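SsDNA binding protein (Aeropyrum pernix, PDB 4PSN) binds single-stranded DNA, which it can entrap in a tunnel system formed between its subunits. Local coordinates at the interface of chains A and B. Numbering follows the deposited sequence. Chains: chain A/B, ssDNA binding protein.

The interface of chains A and B. Residues chain A 103, 106-107, 110; chain B 57, 61-62, 92.
A:Ile106 and A:Phe110 pack against B:Leu57, B:Lys61 and B:Leu62 in an apolar helix-on-domain interface between two copies of this ThermoDBP-related protein; it is one patch of a two-fold symmetric interface, recurs with the chains exchanged, and probably helps hold the subunits together around the DNA tunnels. Chain A contributes one stripe of helix 100-119, with residues spaced three and four apart; chain B contributes the end of helix 40-61, the loop residue after it and strand 90-97. A:Ile106 uses both branches: its CG2 methyl lies 3.6 Å from CD1 of B:Leu57, while its CD1 meets CD2 of B:Leu62 at 3.5 Å, a tight carbon pair. With CG1 beside the backbone N (chi1 -58°) and CD1 extended beyond it (chi2 167°), the longer branch reaches B:Leu62 while CG2, anti to N, faces B:Leu57. The ring of A:Phe110 lies over the B:Leu57 backbone, whose CA sits 4.0 Å from the ring centroid, displaced toward the rim, in a CH-pi contact. B:Leu57 CD1 also approaches ring atom CD2 of A:Phe110, at 3.7 Å. B:Lys61, bent at chi2 (-61°), runs its aliphatic chain past the rim of that ring, its CE 3.8 Å from A:Phe110 CZ. An alanine in place of A:Phe110 would probably uncover the B:Leu57 CA and leave the B:Lys61 methylenes without their packing partner. Toward the strand, A:Val107 CG2 rests 3.8 Å from B:Val92 CB, and the A:Ile103 CG2 methyl lies 3.5 Å from the B:Val92 carbonyl O.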
loop_
_atom_site.group_PDB
_atom_site.type_symbol
_atom_site.label_atom_id
_atom_site.label_comp_id
_atom_site.label_asym_id
_atom_site.label_seq_id
_atom_site.Cartn_x
_atom_site.Cartn_y
_atom_site.Cartn_z
ATOM N N ILE A 103 15.318 -22.411 -4.885
ATOM C CA ILE A 103 13.866 -22.283 -5.009
ATOM C C ILE A 103 13.335 -22.692 -6.369
ATOM O O ILE A 103 12.324 -23.378 -6.451
ATOM C CB ILE A 103 13.386 -20.846 -4.732
ATOM C CG1 ILE A 103 13.600 -20.477 -3.272
ATOM C CG2 ILE A 103 11.903 -20.700 -5.048
ATOM C CD1 ILE A 103 12.914 -19.185 -2.898
ATOM N N ILE A 106 12.157 -26.277 -7.317
ATOM C CA ILE A 106 11.003 -26.676 -6.536
ATOM C C ILE A 106 9.745 -26.023 -7.081
ATOM O O ILE A 106 8.740 -26.695 -7.299
ATOM C CB ILE A 106 11.207 -26.323 -5.069
ATOM C CG1 ILE A 106 12.472 -27.024 -4.561
ATOM C CG2 ILE A 106 9.990 -26.709 -4.260
ATOM C CD1 ILE A 106 12.970 -26.530 -3.223
ATOM N N VAL A 107 9.805 -24.716 -7.329
ATOM C CA VAL A 107 8.672 -24.023 -7.929
ATOM C C VAL A 107 8.310 -24.687 -9.248
ATOM O O VAL A 107 7.142 -24.888 -9.549
ATOM C CB VAL A 107 8.972 -22.532 -8.179
ATOM C CG1 VAL A 107 7.852 -21.906 -8.955
ATOM C CG2 VAL A 107 9.177 -21.798 -6.858
ATOM N N PHE A 110 5.977 -27.805 -9.007
ATOM C CA PHE A 110 4.566 -27.542 -8.739
ATOM C C PHE A 110 3.867 -26.927 -9.927
ATOM O O PHE A 110 2.668 -27.119 -10.116
ATOM C CB PHE A 110 4.410 -26.640 -7.517
ATOM C CG PHE A 110 4.526 -27.371 -6.241
ATOM C CD1 PHE A 110 3.389 -27.827 -5.593
ATOM C CD2 PHE A 110 5.763 -27.651 -5.705
ATOM C CE1 PHE A 110 3.489 -28.528 -4.420
ATOM C CE2 PHE A 110 5.870 -28.354 -4.528
ATOM C CZ PHE A 110 4.729 -28.795 -3.883
ATOM N N LEU B 57 3.578 -25.973 -1.702
ATOM C CA LEU B 57 4.862 -25.431 -2.134
ATOM C C LEU B 57 5.629 -24.724 -0.982
ATOM O O LEU B 57 6.770 -25.076 -0.656
ATOM C CB LEU B 57 4.645 -24.491 -3.322
ATOM C CG LEU B 57 5.866 -23.698 -3.809
ATOM C CD1 LEU B 57 7.046 -24.629 -4.013
ATOM C CD2 LEU B 57 5.529 -22.967 -5.092
ATOM N N LYS B 61 7.085 -27.970 1.085
ATOM C CA LYS B 61 8.322 -28.166 0.342
ATOM C C LYS B 61 9.425 -27.190 0.733
ATOM O O LYS B 61 10.556 -27.596 0.996
ATOM C CB LYS B 61 8.074 -28.087 -1.165
ATOM C CG LYS B 61 7.083 -29.115 -1.679
ATOM C CD LYS B 61 7.559 -30.537 -1.425
ATOM C CE LYS B 61 6.503 -31.546 -1.863
ATOM N NZ LYS B 61 6.902 -32.956 -1.585
ATOM N N LEU B 62 9.122 -25.896 0.743
ATOM C CA LEU B 62 10.162 -24.922 1.049
ATOM C C LEU B 62 10.329 -24.793 2.556
ATOM O O LEU B 62 11.315 -24.235 3.029
ATOM C CB LEU B 62 9.875 -23.563 0.401
ATOM C CG LEU B 62 9.887 -23.558 -1.131
ATOM C CD1 LEU B 62 9.509 -22.194 -1.692
ATOM C CD2 LEU B 62 11.250 -23.975 -1.663
ATOM N N VAL B 92 8.008 -17.629 -7.118
ATOM C CA VAL B 92 7.933 -17.519 -5.672
ATOM C C VAL B 92 9.286 -17.067 -5.174
ATOM O O VAL B 92 10.295 -17.607 -5.590
ATOM C CB VAL B 92 7.566 -18.875 -5.030
ATOM C CG1 VAL B 92 7.796 -18.838 -3.522
ATOM C CG2 VAL B 92 6.119 -19.226 -5.351
#